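Local coordinates for protein cyclopenase asqI (Emericella nidulans, PDB 5YY3) that catalyses the zinc-dependent ring contraction of 4'-methoxycyclopenine to 4'-methoxyviridicatin, with release of methyl isocyanate, in aspoquinolone biosynthesis, at residues 255-258 and 259-263; 291-294 and 295-299; 354-357 and 358-362. All blocks are in the same frame, centred on the assembly; numbering follows the deposited sequence.

Contact 1. Residues 255-258 and 259-263; sequences SSLI and EHYGG
Two overlapping beta turns, both near type I, Ser255 to Ile258 and Leu257 to His260, let Leu257 meet His260 and Tyr261 in the long loop between helix 210-231 and helix 288-304. The carbonyl of Leu257 is the hub: its O takes the N-H of His260 at 3.1 Å, from above the carbonyl plane, and also a weak bond from Tyr261 N at 3.3 Å. Side chains also meet across the reversal. With chi1 at 68°, the tyrosine ring is folded back over its own backbone and lies alongside Leu257, both side chains pointing the same way. CD1 of Leu257 meets the phenol OH of Tyr261 at 3.7 Å, while Leu257 CB lies 4.2 Å from Tyr261 CE1. A leucine suits this buried spot, since its branched apolar end can lie against the tyrosine. At the corner of the second turn, the CA-H of Ile258 is directed at Tyr261 O, the carbon and oxygen 3.4 Å apart, and the tip of the isoleucine, CD1, stops 4.2 Å from CA of Gly262, where a bare backbone passes close.

Glu259 and His260 send their polar ends to residues 146-150. Glu259 CB lies over one face of the imidazole, 3.9 Å above its plane but displaced toward the rim; the ring also stacks with Phe146 and bonds through NE2 to Ser148 O. OE1 of Glu259 is hydrogen-bonded to the backbone N of Lys150 and OE2 to Thr149 OG1. The side chain of Tyr261 is about 11 Å from that of the zinc ligand His186. Beyond the turns, Gly263 O is held by Arg369, which follows helix 355-367, and Ser255 packs on Pro450, just after strand 443-449, of the second subunit.

Contact 2. Residues 291-294 and 295-299; sequences LEEW and RDNIY
Glu292 and Arg295 run side by side on helix 288-304, pointing the same way at i, i+3 spacing, with carboxylate and guanidinium planes 34° apart. Their touch is made by methylene rather than charge: CB of Glu292 lies over one face of the guanidinium, 3.7 Å from Arg295 NH2. The glutamate chain runs straight out past CG and carries its carboxylate to a water that gives a hydrogen to Glu292 OE2 and accepts one from Arg295 NH1. A bend at chi3 (71°) turns the arginine back toward Asp296, which it grips side-on; NE and NH2 both reach OD1, NH2 at 3.1 Å, from the same face of the carboxylate. Arginine suits the place because its flat cation can serve the water, the aspartate and a cation-pi contact with Tyr243 at once. The second oxygen of Asp296, OD2, forms a salt bridge with Arg303 of the third subunit, so the carboxylate ties this helix to a subunit interface.

On the neighbouring face of the helix, Glu293 and Asn297 run alongside each other, their carboxylate and amide planes 58° apart; OE1 of Glu293 forms a salt bridge with Arg290, and ND2 of Asn297 gives a hydrogen to Arg351 O. Beneath them runs the regular i to i+4 ladder, in which Ile298 N bonds Trp294 O at 2.9 Å and Ile298 CG1 rests 3.2 Å from that same oxygen.

Contact 3. Residues 354-357 and 358-362; sequences NLHN and YGLGK
His356 and Leu360, one helical turn apart, meet at the ends of their side chains, which run obliquely to each other. CD1 of the leucine comes within 3.4 Å of CE1 of His356 and 3.5 Å of NE2. A chi1 of 167° swings the imidazole away from its own backbone N and along the helix to Leu360. At the start of the same segment Asn354 and Tyr358 form the other side-chain pair: Asn354 CB touches Tyr358 CD2 at 3.7 Å, while Tyr358 N bonds Asn354 O at 3.1 Å.

Asn354 is the N-cap of helix 355-367. Its OD1 takes an N-H from ND2 of Asn357 at 3.1 Å, in the carbonyl plane on a lone pair and almost in the plane of the donor amide, so the two amides brace the first turn. Asn354 serves as acceptor, and Asn357 suits its place because ND2 has two N-H groups to give. In hemocyanins the corresponding helix of the di-copper domain carries a histidine pair four residues apart for the second metal; here the second place appears to be taken by Leu360, consistent with the single zinc of this enzyme.

Farther out, ND1 of His356 is hydrogen-bonded to Trp396 NE1 and the ring meets Phe214 edge-to-face, lying about 5 Å from the side chain of the zinc ligand His218. Leu360 packs on Phe393 and Trp396 of helix 391-410. Asn357 ND2 has a further partner in Asp332, and the hydroxyl of Tyr358 is bonded to Glu78 of helix 77-92.

All three contacts lie in the hemocyanin-type copper-containing domain and follow one another along the chain, 1 then 2 then 3. Contacts 2 and 3 belong to helices 288-304 and 355-367, which pack together; their centres are 12 Å apart. Trp294 CZ3 meets Tyr358 CD2 at 3.4 Å, and Leu291 CD2 reaches the backbone N of Gly359 at 3.6 Å, a close approach consistent with the glycine having no side chain. Contact 1, in the loop preceding helix 288-304, stands apart, about 10 Å from contact 3 between nearest atoms and 18 Å from contact 2. Contact 3 borders the zinc site, whereas contacts 1 and 2 each touch another subunit of the tetramer.

Contact 1. Residues 255-258 and 259-263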
loop_
_atom_site.group_PDB
_atom_site.type_symbol
_atom_site.label_atom_id
_atom_site.label_comp_id
_atom_site.label_asym_id
_atom_site.label_seq_id
_atom_site.Cartn_x
_atom_site.Cartn_y
_atom_site.Cartn_z
ATOM N N SER A 255 20.593 12.317 1.326
ATOM C CA SER A 255 20.780 13.697 0.898
ATOM C C SER A 255 22.149 14.270 1.273
ATOM O O SER A 255 22.720 15.053 0.529
ATOM C CB SER A 255 19.665 14.541 1.484
ATOM O OG SER A 255 18.497 13.738 1.587
ATOM N N SER A 256 22.695 13.850 2.401
ATOM C CA SER A 256 23.984 14.370 2.831
ATOM C C SER A 256 25.102 13.985 1.842
ATOM O O SER A 256 26.070 14.720 1.680
ATOM C CB SER A 256 24.292 13.876 4.251
ATOM O OG SER A 256 23.118 13.897 5.076
ATOM N N LEU A 257 24.938 12.857 1.150
ATOM C CA LEU A 257 25.949 12.322 0.237
ATOM C C LEU A 257 25.776 12.805 -1.195
ATOM O O LEU A 257 26.666 12.612 -2.027
ATOM C CB LEU A 257 25.918 10.788 0.232
ATOM C CG LEU A 257 26.268 10.015 1.503
ATOM C CD1 LEU A 257 26.042 8.533 1.277
ATOM C CD2 LEU A 257 27.699 10.271 1.914
ATOM N N ILE A 258 24.628 13.416 -1.489
ATOM C CA ILE A 258 24.301 13.792 -2.862
ATOM C C ILE A 258 25.255 14.880 -3.372
ATOM O O ILE A 258 25.444 15.056 -4.578
ATOM C CB ILE A 258 22.832 14.266 -2.984
ATOM C CG1 ILE A 258 22.381 14.263 -4.444
ATOM C CG2 ILE A 258 22.656 15.641 -2.399
ATOM C CD1 ILE A 258 22.047 12.899 -4.964
ATOM N N GLU A 259 25.870 15.591 -2.433
ATOM C CA GLU A 259 26.853 16.613 -2.753
ATOM C C GLU A 259 28.041 16.053 -3.524
ATOM O O GLU A 259 28.557 16.700 -4.433
ATOM C CB GLU A 259 27.356 17.274 -1.472
ATOM C CG GLU A 259 26.533 18.456 -1.009
ATOM C CD GLU A 259 27.176 19.161 0.167
ATOM O OE1 GLU A 259 28.372 19.528 0.057
ATOM O OE2 GLU A 259 26.489 19.348 1.198
ATOM N N HIS A 260 28.467 14.846 -3.155
ATOM C CA HIS A 260 29.735 14.295 -3.629
ATOM C C HIS A 260 29.567 13.329 -4.775
ATOM O O HIS A 260 30.485 13.163 -5.566
ATOM C CB HIS A 260 30.483 13.603 -2.490
ATOM C CG HIS A 260 30.624 14.447 -1.268
ATOM N ND1 HIS A 260 31.694 15.287 -1.062
ATOM C CD2 HIS A 260 29.844 14.552 -0.156
ATOM C CE1 HIS A 260 31.559 15.900 0.101
ATOM N NE2 HIS A 260 30.448 15.459 0.675
ATOM N N TYR A 261 28.415 12.666 -4.845
ATOM C CA TYR A 261 28.082 11.853 -6.015
ATOM C C TYR A 261 26.574 11.685 -6.157
ATOM O O TYR A 261 25.822 11.876 -5.196
ATOM C CB TYR A 261 28.756 10.489 -5.950
ATOM C CG TYR A 261 28.258 9.552 -4.859
ATOM C CD1 TYR A 261 28.771 9.617 -3.568
ATOM C CD2 TYR A 261 27.311 8.572 -5.138
ATOM C CE1 TYR A 261 28.341 8.754 -2.581
ATOM C CE2 TYR A 261 26.876 7.701 -4.160
ATOM C CZ TYR A 261 27.395 7.793 -2.882
ATOM O OH TYR A 261 26.960 6.913 -1.915
ATOM N N GLY A 262 26.138 11.340 -7.366
ATOM C CA GLY A 262 24.725 11.226 -7.660
ATOM C C GLY A 262 24.256 9.792 -7.817
ATOM O O GLY A 262 25.030 8.836 -7.692
ATOM N N GLY A 263 22.965 9.644 -8.084
ATOM C CA GLY A 263 22.397 8.344 -8.361
ATOM C C GLY A 263 22.104 8.188 -9.840
ATOM O O GLY A 263 22.923 8.535 -10.685
#

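Contact 2. Residues 291-294 and 295-299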
loop_
_atom_site.group_PDB
_atom_site.type_symbol
_atom_site.label_atom_id
_atom_site.label_comp_id
_atom_site.label_asym_id
_atom_site.label_seq_id
_atom_site.Cartn_x
_atom_site.Cartn_y
_atom_site.Cartn_z
ATOM N N LEU A 291 31.221 -8.123 -21.964
ATOM C CA LEU A 291 31.002 -8.699 -20.639
ATOM C C LEU A 291 30.177 -9.979 -20.749
ATOM O O LEU A 291 30.484 -10.983 -20.100
ATOM C CB LEU A 291 30.314 -7.693 -19.716
ATOM C CG LEU A 291 31.193 -6.502 -19.332
ATOM C CD1 LEU A 291 30.543 -5.215 -19.789
ATOM C CD2 LEU A 291 31.436 -6.465 -17.852
ATOM N N GLU A 292 29.148 -9.943 -21.595
ATOM C CA GLU A 292 28.298 -11.108 -21.827
ATOM C C GLU A 292 29.125 -12.304 -22.316
ATOM O O GLU A 292 28.923 -13.436 -21.875
ATOM C CB GLU A 292 27.192 -10.766 -22.838
ATOM C CG GLU A 292 26.315 -9.597 -22.418
ATOM C CD GLU A 292 25.199 -9.303 -23.395
ATOM O OE1 GLU A 292 25.446 -9.422 -24.609
ATOM O OE2 GLU A 292 24.081 -8.940 -22.952
ATOM N N GLU A 293 30.064 -12.048 -23.221
ATOM C CA GLU A 293 30.930 -13.112 -23.733
ATOM C C GLU A 293 31.749 -13.793 -22.613
ATOM O O GLU A 293 31.741 -15.020 -22.494
ATOM C CB GLU A 293 31.851 -12.557 -24.809
ATOM C CG GLU A 293 32.992 -13.484 -25.141
ATOM C CD GLU A 293 33.764 -13.046 -26.369
ATOM O OE1 GLU A 293 33.929 -11.819 -26.565
ATOM O OE2 GLU A 293 34.197 -13.942 -27.131
ATOM N N TRP A 294 32.426 -12.992 -21.790
ATOM C CA TRP A 294 33.095 -13.479 -20.577
ATOM C C TRP A 294 32.169 -14.344 -19.709
ATOM O O TRP A 294 32.526 -15.460 -19.326
ATOM C CB TRP A 294 33.621 -12.294 -19.750
ATOM C CG TRP A 294 34.780 -11.562 -20.388
ATOM C CD1 TRP A 294 35.620 -12.046 -21.349
ATOM C CD2 TRP A 294 35.222 -10.223 -20.102
ATOM N NE1 TRP A 294 36.559 -11.097 -21.679
ATOM C CE2 TRP A 294 36.341 -9.970 -20.934
ATOM C CE3 TRP A 294 34.788 -9.218 -19.228
ATOM C CZ2 TRP A 294 37.031 -8.749 -20.914
ATOM C CZ3 TRP A 294 35.476 -8.002 -19.205
ATOM C CH2 TRP A 294 36.584 -7.778 -20.045
ATOM N N ARG A 295 30.980 -13.816 -19.412
ATOM C CA ARG A 295 29.954 -14.534 -18.655
ATOM C C ARG A 295 29.628 -15.877 -19.301
ATOM O O ARG A 295 29.565 -16.900 -18.619
ATOM C CB ARG A 295 28.670 -13.695 -18.549
ATOM C CG ARG A 295 27.465 -14.447 -17.974
ATOM C CD ARG A 295 26.158 -13.754 -18.344
ATOM N NE ARG A 295 25.879 -13.923 -19.765
ATOM C CZ ARG A 295 25.028 -13.180 -20.470
ATOM N NH1 ARG A 295 24.371 -12.188 -19.885
ATOM N NH2 ARG A 295 24.844 -13.421 -21.773
ATOM N N ASP A 296 29.393 -15.854 -20.613
ATOM C CA ASP A 296 29.032 -17.061 -21.356
ATOM C C ASP A 296 30.140 -18.096 -21.265
ATOM O O ASP A 296 29.882 -19.300 -21.213
ATOM C CB ASP A 296 28.773 -16.750 -22.831
ATOM C CG ASP A 296 27.522 -15.957 -23.050
ATOM O OD1 ASP A 296 26.698 -15.882 -22.107
ATOM O OD2 ASP A 296 27.354 -15.424 -24.178
ATOM N N ASN A 297 31.380 -17.616 -21.268
ATOM C CA ASN A 297 32.521 -18.514 -21.276
ATOM C C ASN A 297 32.726 -19.128 -19.894
ATOM O O ASN A 297 33.018 -20.321 -19.777
ATOM C CB ASN A 297 33.778 -17.778 -21.752
ATOM C CG ASN A 297 33.742 -17.463 -23.240
ATOM O OD1 ASN A 297 32.974 -18.058 -23.991
ATOM N ND2 ASN A 297 34.587 -16.536 -23.671
ATOM N N ILE A 298 32.544 -18.323 -18.846
ATOM C CA ILE A 298 32.600 -18.835 -17.477
ATOM C C ILE A 298 31.448 -19.813 -17.237
ATOM O O ILE A 298 31.620 -20.827 -16.550
ATOM C CB ILE A 298 32.573 -17.689 -16.448
ATOM C CG1 ILE A 298 33.777 -16.780 -16.675
ATOM C CG2 ILE A 298 32.573 -18.234 -15.008
ATOM C CD1 ILE A 298 33.845 -15.608 -15.748
ATOM N N TYR A 299 30.281 -19.535 -17.823
ATOM C CA TYR A 299 29.162 -20.474 -17.719
ATOM C C TYR A 299 29.542 -21.821 -18.333
ATOM O O TYR A 299 29.370 -22.888 -17.721
ATOM C CB TYR A 299 27.918 -19.940 -18.421
ATOM C CG TYR A 299 27.129 -18.861 -17.690
ATOM C CD1 TYR A 299 27.418 -18.503 -16.379
ATOM C CD2 TYR A 299 26.079 -18.210 -18.328
ATOM C CE1 TYR A 299 26.686 -17.510 -15.728
ATOM C CE2 TYR A 299 25.344 -17.241 -17.685
ATOM C CZ TYR A 299 25.645 -16.893 -16.386
ATOM O OH TYR A 299 24.897 -15.906 -15.777
HETATM O O HOH W 1 22.511 -10.327 -21.428
#

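Contact 3. Residues 354-357 and 358-362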
loop_
_atom_site.group_PDB
_atom_site.type_symbol
_atom_site.label_atom_id
_atom_site.label_comp_id
_atom_site.label_asym_id
_atom_site.label_seq_id
_atom_site.Cartn_x
_atom_site.Cartn_y
_atom_site.Cartn_z
ATOM N N ASN A 354 37.824 -10.112 -16.932
ATOM C CA ASN A 354 37.699 -9.567 -15.580
ATOM C C ASN A 354 36.256 -9.131 -15.308
ATOM O O ASN A 354 35.976 -7.939 -15.159
ATOM C CB ASN A 354 38.654 -8.374 -15.391
ATOM C CG ASN A 354 38.714 -7.902 -13.955
ATOM O OD1 ASN A 354 38.116 -8.519 -13.071
ATOM N ND2 ASN A 354 39.461 -6.833 -13.702
ATOM N N LEU A 355 35.342 -10.098 -15.252
ATOM C CA LEU A 355 33.905 -9.796 -15.275
ATOM C C LEU A 355 33.388 -8.998 -14.071
ATOM O O LEU A 355 32.574 -8.091 -14.241
ATOM C CB LEU A 355 33.105 -11.096 -15.390
ATOM C CG LEU A 355 31.597 -10.971 -15.550
ATOM C CD1 LEU A 355 31.275 -10.026 -16.692
ATOM C CD2 LEU A 355 30.999 -12.332 -15.808
ATOM N N HIS A 356 33.833 -9.336 -12.862
ATOM C CA HIS A 356 33.323 -8.679 -11.662
ATOM C C HIS A 356 33.656 -7.197 -11.673
ATOM O O HIS A 356 32.775 -6.349 -11.502
ATOM C CB HIS A 356 33.885 -9.316 -10.383
ATOM C CG HIS A 356 33.647 -8.495 -9.150
ATOM N ND1 HIS A 356 32.384 -8.140 -8.725
ATOM C CD2 HIS A 356 34.512 -7.936 -8.267
ATOM C CE1 HIS A 356 32.479 -7.407 -7.626
ATOM N NE2 HIS A 356 33.762 -7.272 -7.328
ATOM N N ASN A 357 34.927 -6.878 -11.883
ATOM C CA ASN A 357 35.359 -5.485 -11.761
ATOM C C ASN A 357 34.959 -4.621 -12.968
ATOM O O ASN A 357 34.675 -3.435 -12.818
ATOM C CB ASN A 357 36.870 -5.427 -11.522
ATOM C CG ASN A 357 37.272 -6.073 -10.197
ATOM O OD1 ASN A 357 37.208 -5.444 -9.136
ATOM N ND2 ASN A 357 37.681 -7.333 -10.253
ATOM N N TYR A 358 34.908 -5.196 -14.162
ATOM C CA TYR A 358 34.387 -4.414 -15.283
ATOM C C TYR A 358 32.882 -4.256 -15.136
ATOM O O TYR A 358 32.307 -3.230 -15.541
ATOM C CB TYR A 358 34.737 -5.051 -16.628
ATOM C CG TYR A 358 36.115 -4.688 -17.107
ATOM C CD1 TYR A 358 36.463 -3.360 -17.318
ATOM C CD2 TYR A 358 37.066 -5.669 -17.373
ATOM C CE1 TYR A 358 37.728 -3.014 -17.773
ATOM C CE2 TYR A 358 38.329 -5.333 -17.828
ATOM C CZ TYR A 358 38.650 -4.002 -18.028
ATOM O OH TYR A 358 39.906 -3.658 -18.468
ATOM N N GLY A 359 32.241 -5.260 -14.547
ATOM C CA GLY A 359 30.817 -5.170 -14.253
ATOM C C GLY A 359 30.471 -4.006 -13.339
ATOM O O GLY A 359 29.541 -3.235 -13.625
ATOM N N LEU A 360 31.215 -3.876 -12.240
ATOM C CA LEU A 360 31.029 -2.757 -11.315
ATOM C C LEU A 360 31.269 -1.448 -12.048
ATOM O O LEU A 360 30.557 -0.454 -11.829
ATOM C CB LEU A 360 31.973 -2.864 -10.103
ATOM C CG LEU A 360 31.703 -4.039 -9.158
ATOM C CD1 LEU A 360 32.626 -3.980 -7.950
ATOM C CD2 LEU A 360 30.250 -4.051 -8.734
ATOM N N GLY A 361 32.278 -1.469 -12.920
ATOM C CA GLY A 361 32.624 -0.333 -13.762
ATOM C C GLY A 361 31.492 0.140 -14.657
ATOM O O GLY A 361 31.346 1.345 -14.899
ATOM N N LYS A 362 30.673 -0.794 -15.133
ATOM C CA LYS A 362 29.532 -0.434 -15.968
ATOM C C LYS A 362 28.439 0.281 -15.160
ATOM O O LYS A 362 27.762 1.160 -15.689
ATOM C CB LYS A 362 28.962 -1.675 -16.656
ATOM C CG LYS A 362 29.960 -2.379 -17.585
ATOM C CD LYS A 362 30.311 -1.512 -18.820
ATOM C CE LYS A 362 29.196 -1.565 -19.853
ATOM N NZ LYS A 362 29.428 -0.687 -21.042
#